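Local coordinates for protein peptidase S8 and S53, subtilisin, kexin, sedolisin (Mycobacterium smegmatis, PDB 4KG7) that probably cleaves protein substrates as a subtilisin-like serine endopeptidase, the mycosin MycP3 of the mycobacterial ESX-3 type VII secretion system, at residues T68-D73 with V166-M171; P83-G88 with D96-C101. All blocks are in the same frame, centred on the assembly; numbering follows the deposited sequence. Where two conformers were deposited one is given.

Contact 1 of 2, residues T68-D73 with V166-M171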
ATOM      1  N   THR A  68       4.010  14.887   2.345  1.00 10.53           N
ATOM      2  CA  THR A  68       4.930  14.001   1.647  1.00 10.62           C
ATOM      3  C   THR A  68       4.494  12.566   1.902  1.00  9.28           C
ATOM      4  O   THR A  68       4.359  12.166   3.055  1.00  9.03           O
ATOM      5  CB  THR A  68       6.374  14.180   2.144  1.00 11.75           C
ATOM      6  OG1 THR A  68       6.804  15.533   1.884  1.00 13.19           O
ATOM      7  CG2 THR A  68       7.291  13.252   1.420  1.00 12.28           C
ATOM      8  N   VAL A  69       4.284  11.806   0.839  1.00  8.54           N
ATOM      9  CA  VAL A  69       3.905  10.402   0.929  1.00  7.88           C
ATOM     10  C   VAL A  69       5.034   9.555   0.385  1.00  7.48           C
ATOM     11  O   VAL A  69       5.469   9.747  -0.767  1.00  7.69           O
ATOM     12  CB  VAL A  69       2.615  10.088   0.119  1.00  7.98           C
ATOM     13  CG1 VAL A  69       2.217   8.638   0.279  1.00  7.78           C
ATOM     14  CG2 VAL A  69       1.456  11.021   0.503  1.00  8.21           C
ATOM     15  N   ALA A  70       5.517   8.625   1.195  1.00  6.86           N
ATOM     16  CA  ALA A  70       6.525   7.670   0.713  1.00  6.67           C
ATOM     17  C   ALA A  70       5.833   6.477   0.081  1.00  6.37           C
ATOM     18  O   ALA A  70       4.920   5.927   0.670  1.00  6.54           O
ATOM     19  CB  ALA A  70       7.409   7.195   1.849  1.00  6.67           C
ATOM     20  N   VAL A  71       6.308   6.074  -1.095  1.00  6.22           N
ATOM     21  CA  VAL A  71       5.804   4.914  -1.827  1.00  6.01           C
ATOM     22  C   VAL A  71       6.921   3.871  -1.748  1.00  6.06           C
ATOM     23  O   VAL A  71       7.950   4.004  -2.413  1.00  6.43           O
ATOM     24  CB  VAL A  71       5.470   5.336  -3.275  1.00  6.12           C
ATOM     25  CG1 VAL A  71       5.044   4.129  -4.105  1.00  6.12           C
ATOM     26  CG2 VAL A  71       4.381   6.388  -3.277  1.00  6.24           C
ATOM     27  N   ILE A  72       6.722   2.891  -0.875  1.00  5.80           N
ATOM     28  CA  ILE A  72       7.654   1.792  -0.670  1.00  5.84           C
ATOM     29  C   ILE A  72       7.158   0.694  -1.578  1.00  5.89           C
ATOM     30  O   ILE A  72       6.154   0.093  -1.300  1.00  6.01           O
ATOM     31  CB  ILE A  72       7.695   1.391   0.810  1.00  5.84           C
ATOM     32  CG1 ILE A  72       8.166   2.587   1.660  1.00  5.88           C
ATOM     33  CG2 ILE A  72       8.563   0.171   0.990  1.00  6.09           C
ATOM     34  CD1 ILE A  72       8.309   2.247   3.134  1.00  5.92           C
ATOM     35  N   ASP A  73       7.820   0.496  -2.723  1.00  5.94           N
ATOM     36  CA  ASP A  73       7.206  -0.302  -3.789  1.00  5.95           C
ATOM     37  C   ASP A  73       8.272  -0.754  -4.781  1.00  6.10           C
ATOM     38  O   ASP A  73       9.421  -0.966  -4.412  1.00  6.12           O
ATOM     39  CB  ASP A  73       6.089   0.515  -4.439  1.00  5.95           C
ATOM     40  CG  ASP A  73       4.940  -0.326  -4.933  1.00  6.14           C
ATOM     41  OD1 ASP A  73       5.145  -1.039  -5.918  1.00  6.34           O
ATOM     42  OD2 ASP A  73       3.803  -0.267  -4.377  1.00  6.41           O
ATOM     43  N   VAL A 166      12.028   2.968   8.117  1.00  6.28           N
ATOM     44  CA  VAL A 166      12.835   3.934   8.837  1.00  6.54           C
ATOM     45  C   VAL A 166      13.315   5.029   7.894  1.00  6.61           C
ATOM     46  O   VAL A 166      13.265   6.205   8.238  1.00  6.72           O
ATOM     47  CB  VAL A 166      14.015   3.250   9.512  1.00  6.88           C
ATOM     48  CG1 VAL A 166      14.972   4.306  10.051  1.00  7.24           C
ATOM     49  CG2 VAL A 166      13.490   2.341  10.605  1.00  6.97           C
ATOM     50  N   ARG A 167      13.806   4.647   6.717  1.00  6.65           N
ATOM     51  CA  ARG A 167      14.283   5.642   5.743  1.00  6.83           C
ATOM     52  C   ARG A 167      13.174   6.618   5.335  1.00  6.70           C
ATOM     53  O   ARG A 167      13.381   7.818   5.339  1.00  6.97           O
ATOM     54  CB  ARG A 167      14.843   4.914   4.525  1.00  6.91           C
ATOM     55  CG  ARG A 167      15.533   5.794   3.514  1.00  7.20           C
ATOM     56  CD  ARG A 167      16.010   4.945   2.345  1.00  7.35           C
ATOM     57  NE  ARG A 167      16.890   5.725   1.463  1.00  7.83           N
ATOM     58  CZ  ARG A 167      18.173   6.032   1.714  1.00  8.42           C
ATOM     59  NH1 ARG A 167      18.801   5.540   2.783  1.00  8.67           N
ATOM     60  NH2 ARG A 167      18.878   6.760   0.831  1.00  8.91           N
ATOM     61  N   ALA A 168      11.987   6.095   5.057  1.00  6.56           N
ATOM     62  CA  ALA A 168      10.853   6.933   4.687  1.00  6.44           C
ATOM     63  C   ALA A 168      10.530   7.927   5.795  1.00  6.80           C
ATOM     64  O   ALA A 168      10.319   9.098   5.546  1.00  6.84           O
ATOM     65  CB  ALA A 168       9.647   6.074   4.402  1.00  6.22           C
ATOM     66  N   ALA A 169      10.435   7.429   7.020  1.00  6.90           N
ATOM     67  CA  ALA A 169      10.109   8.294   8.168  1.00  7.28           C
ATOM     68  C   ALA A 169      11.155   9.352   8.344  1.00  7.82           C
ATOM     69  O   ALA A 169      10.826  10.529   8.548  1.00  8.26           O
ATOM     70  CB  ALA A 169       9.968   7.466   9.443  1.00  7.30           C
ATOM     71  N   ASP A 170      12.423   8.966   8.263  1.00  8.14           N
ATOM     72  CA  ASP A 170      13.510   9.922   8.479  1.00  8.83           C
ATOM     73  C   ASP A 170      13.621  10.937   7.371  1.00  9.28           C
ATOM     74  O   ASP A 170      14.132  12.029   7.613  1.00 10.03           O
ATOM     75  CB  ASP A 170      14.831   9.197   8.698  1.00  9.15           C
ATOM     76  CG  ASP A 170      14.910   8.568  10.045  1.00  9.38           C
ATOM     77  OD1 ASP A 170      14.032   8.843  10.902  1.00  9.50           O
ATOM     78  OD2 ASP A 170      15.865   7.799  10.279  1.00  9.83           O
ATOM     79  N   MET A 171      13.155  10.589   6.174  1.00  9.30           N
ATOM     80  CA  MET A 171      13.050  11.553   5.053  1.00  9.64           C
ATOM     81  C   MET A 171      11.857  12.522   5.169  1.00  9.80           C
ATOM     82  O   MET A 171      11.689  13.400   4.308  1.00 10.69           O
ATOM     83  CB  MET A 171      13.013  10.820   3.712  1.00  9.57           C
ATOM     84  CG  MET A 171      14.348  10.193   3.340  1.00  9.94           C
ATOM     85  SD  MET A 171      14.263   9.346   1.756  1.00 10.20           S
ATOM     86  CE  MET A 171      14.336  10.728   0.632  1.00 10.52           C
TER

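Contact 2 of 2, residues P83-G88 with D96-C101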
ATOM      1  N   PRO A  83       5.448  14.378 -12.113  1.00 14.74           N
ATOM      2  CA  PRO A  83       6.574  15.288 -12.007  1.00 16.26           C
ATOM      3  C   PRO A  83       6.903  15.565 -10.528  1.00 17.20           C
ATOM      4  O   PRO A  83       7.824  16.344 -10.215  1.00 20.91           O
ATOM      5  CB  PRO A  83       6.011  16.550 -12.655  1.00 16.42           C
ATOM      6  CG  PRO A  83       4.577  16.557 -12.233  1.00 15.79           C
ATOM      7  CD  PRO A  83       4.168  15.099 -12.226  1.00 14.95           C
ATOM      8  N   ASN A  84       6.126  14.989  -9.611  1.00 17.79           N
ATOM      9  CA  ASN A  84       6.213  15.338  -8.199  1.00 17.65           C
ATOM     10  C   ASN A  84       6.828  14.203  -7.381  1.00 17.02           C
ATOM     11  O   ASN A  84       6.383  13.946  -6.239  1.00 17.91           O
ATOM     12  CB  ASN A  84       4.817  15.714  -7.648  1.00 18.02           C
ATOM     13  CG  ASN A  84       3.761  14.634  -7.880  1.00 18.04           C
ATOM     14  OD1 ASN A  84       3.791  13.914  -8.878  1.00 18.24           O
ATOM     15  ND2 ASN A  84       2.788  14.563  -6.969  1.00 17.50           N
ATOM     16  N   VAL A  85       7.828  13.519  -7.967  1.00 16.55           N
ATOM     17  CA  VAL A  85       8.475  12.365  -7.288  1.00 15.06           C
ATOM     18  C   VAL A  85       9.962  12.555  -6.978  1.00 14.63           C
ATOM     19  O   VAL A  85      10.788  12.846  -7.863  1.00 17.34           O
ATOM     20  CB  VAL A  85       8.338  11.071  -8.101  1.00 14.52           C
ATOM     21  CG1 VAL A  85       8.693   9.858  -7.243  1.00 13.96           C
ATOM     22  CG2 VAL A  85       6.938  10.941  -8.676  1.00 14.77           C
ATOM     23  N   GLU A  86      10.282  12.352  -5.714  1.00 13.43           N
ATOM     24  CA  GLU A  86      11.607  12.536  -5.127  0.50 13.08           C
ATOM     25  C   GLU A  86      12.270  11.161  -5.001  1.00 12.21           C
ATOM     26  O   GLU A  86      11.602  10.176  -4.665  1.00 10.85           O
ATOM     27  CB  GLU A  86      11.453  13.204  -3.734  0.50 13.31           C
ATOM     28  CG  GLU A  86      12.725  13.309  -2.891  0.50 13.76           C
ATOM     29  CD  GLU A  86      12.501  13.901  -1.497  0.50 13.95           C
ATOM     30  OE1 GLU A  86      11.379  14.362  -1.190  0.50 14.12           O
ATOM     31  OE2 GLU A  86      13.445  13.891  -0.688  0.50 13.95           O
ATOM     32  N   ALA A  87      13.574  11.101  -5.224  1.00 11.83           N
ATOM     33  CA  ALA A  87      14.327   9.874  -5.055  1.00 11.02           C
ATOM     34  C   ALA A  87      14.410   9.458  -3.593  1.00 10.45           C
ATOM     35  O   ALA A  87      14.782  10.275  -2.753  1.00 11.03           O
ATOM     36  CB  ALA A  87      15.724  10.087  -5.605  1.00 11.57           C
ATOM     37  N   GLY A  88      14.090   8.194  -3.304  1.00  9.35           N
ATOM     38  CA  GLY A  88      14.230   7.643  -1.964  1.00  8.90           C
ATOM     39  C   GLY A  88      15.119   6.420  -1.913  1.00  8.80           C
ATOM     40  O   GLY A  88      15.293   5.857  -0.842  1.00  9.06           O
ATOM     41  N   ASP A  96      18.129   5.298  -7.837  1.00 11.16           N
ATOM     42  CA  ASP A  96      17.580   6.336  -6.974  1.00 10.87           C
ATOM     43  C   ASP A  96      16.139   6.077  -6.573  1.00  9.93           C
ATOM     44  O   ASP A  96      15.537   6.866  -5.862  1.00  9.41           O
ATOM     45  CB  ASP A  96      17.709   7.703  -7.670  1.00 11.44           C
ATOM     46  CG  ASP A  96      17.008   7.772  -9.028  1.00 11.54           C
ATOM     47  OD1 ASP A  96      16.369   6.782  -9.459  1.00 11.31           O
ATOM     48  OD2 ASP A  96      17.164   8.840  -9.679  1.00 12.61           O
ATOM     49  N   GLY A  97      15.580   4.960  -7.010  1.00  9.45           N
ATOM     50  CA  GLY A  97      14.200   4.685  -6.731  1.00  8.89           C
ATOM     51  C   GLY A  97      13.247   5.143  -7.823  1.00  8.71           C
ATOM     52  O   GLY A  97      12.033   4.924  -7.711  1.00  8.29           O
ATOM     53  N   LEU A  98      13.784   5.756  -8.876  1.00  9.17           N
ATOM     54  CA  LEU A  98      12.972   6.357  -9.951  1.00  9.28           C
ATOM     55  C   LEU A  98      13.007   5.528 -11.233  1.00  9.64           C
ATOM     56  O   LEU A  98      12.753   6.036 -12.322  1.00 10.20           O
ATOM     57  CB  LEU A  98      13.380   7.811 -10.201  1.00  9.58           C
ATOM     58  CG  LEU A  98      13.292   8.703  -8.967  1.00  9.41           C
ATOM     59  CD1 LEU A  98      13.823  10.077  -9.315  1.00 10.05           C
ATOM     60  CD2 LEU A  98      11.852   8.733  -8.441  1.00  9.02           C
ATOM     61  N   THR A  99      13.323   4.250 -11.065  1.00  9.71           N
ATOM     62  CA  THR A  99      13.203   3.270 -12.117  1.00 10.01           C
ATOM     63  C   THR A  99      12.208   2.185 -11.677  1.00  9.52           C
ATOM     64  O   THR A  99      12.410   1.515 -10.684  1.00  9.48           O
ATOM     65  CB  THR A  99      14.552   2.608 -12.444  1.00 10.64           C
ATOM     66  OG1 THR A  99      15.476   3.597 -12.898  1.00 11.59           O
ATOM     67  CG2 THR A  99      14.351   1.579 -13.513  1.00 11.02           C
ATOM     68  N   ASP A 100      11.158   1.984 -12.460  1.00  9.36           N
ATOM     69  CA  ASP A 100      10.169   0.967 -12.178  1.00  8.90           C
ATOM     70  C   ASP A 100      10.161  -0.074 -13.301  1.00  9.54           C
ATOM     71  O   ASP A 100       9.647   0.187 -14.386  1.00  9.63           O
ATOM     72  CB  ASP A 100       8.807   1.649 -12.062  1.00  8.31           C
ATOM     73  CG  ASP A 100       7.687   0.687 -11.710  1.00  7.93           C
ATOM     74  OD1 ASP A 100       7.977  -0.506 -11.441  1.00  7.96           O
ATOM     75  OD2 ASP A 100       6.517   1.121 -11.745  1.00  7.56           O
ATOM     76  N   CYS A 101      10.694  -1.245 -13.000  1.00 10.14           N
ATOM     77  CA  CYS A 101      10.800  -2.350 -13.960  1.00 11.26           C
ATOM     78  C   CYS A 101       9.531  -3.211 -13.971  1.00 10.67           C
ATOM     79  O   CYS A 101       9.412  -4.144 -14.760  1.00 10.87           O
ATOM     80  CB  CYS A 101      12.044  -3.176 -13.572  1.00 12.74           C
ATOM     81  SG  CYS A 101      12.572  -4.578 -14.602  1.00 15.87           S
TER

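Contact 1 of 2, residues T68-D73 with V166-M171
Ala70, midway along strand 68-73, and Ala168, in the last turn of helix 150-170, meet methyl against methyl: CB of Ala70 lies 3.6 Å from CB of Ala168. Both CB atoms are directed at the opposite segment. Alanine suits both places because its side chain ends at CB, so that the two backbones can approach closely, with Ala70 CA and Ala168 CA only 5.9 Å apart. Ile72, two residues on and therefore on the same face of the strand, supplies the second touch. Its CD1 reaches the same Ala168 methyl, CB, at 4.2 Å, because CG1 is anti to the carbonyl carbon (chi1 -61°) and the chain then runs on extended (chi2 -177°), carrying the tip out from the sheet toward Ala168. Ala168 thus sits against two strand side chains at once.

Around this small centre the neighbouring strands complete the seat. Ala168 also touches Ile133 of strand 129-134 and Ile176 of strand 175-178, the two strands that flank 68-73 in the parallel sheet, and backbone bonds to Val175 and Asn177 on one side fix Ala70 in its place. Val69 and Val71 project to the other face, where Val69 packs on Ile112 and Val71 on Val108 and Ile112 of helix 104-113, so beta-branched residues, well suited to a strand, face the helix layer on the other side of the sheet. At the end of the strand comes Asp73, the predicted charge-relay aspartate, whose OD1 is hydrogen-bonded to His104 ND1.

All three touching residues are buried and purely apolar, so the helix is held to this strand by close fit and exclusion of water, with no polar bond between the two segments.

Contact 2 of 2, residues P83-G88 with D96-C101
A backbone carbonyl pressed against a methyl group marks this contact: Asp96 O lies only 3.2 Å from Ala87 CB, while Asp96 CB stands 3.7 Å from the same methyl. Alanine suits this place because its side chain ends there, letting the loop come down onto the strand. Gly88 N is also 3.2 Å from Asp96 O.

The larger apolar touch is made by Leu98, whose apolar fork meets Val85 and Ala87 at once. Its CD2 meets Val85 CG1 at 3.6 Å, the two side chains lying antiparallel, and its CD1 reaches Ala87 CB at 4.2 Å. Val85 presents CG1 because that branch is anti to its backbone N (chi1 -166°).

The loop is shaped from within. Asp96 OD1 accepts the N-H of Leu98 at 2.8 Å, from 45° above the carboxylate plane, closing an Asx turn over Gly97. At phi 93° a side chain on Gly97 would collide with the carbonyl O of Asp96, so glycine belongs there. Further on, Cys101 is joined to Cys32 by a disulfide. The arrangement is that of a loop folding back over an edge strand of the subtilisin-type parallel sheet, on its way to the helix that begins with His104.

In the fold
Contacts 1 and 2 have centres 12 Å apart and lie on the same side of the chain's centre. Both rest on the seven-stranded parallel sheet: strand 68-73 is inside it, strand 85-90 is at its edge, and strand 129-134 runs between them. Along the chain, the residues of contact 2 all fall between the two segments of contact 1. They touch directly, since Arg167 NE probably bonds to Gly88 O and Met171 CE packs on Ala87 and Gly88, so the end of helix 150-170 and the residue after it reach the edge strand. Strand 68-73 ends at the predicted charge-relay residue Asp73, and the loop 96-101 leads to the helix starting at its predicted partner His104.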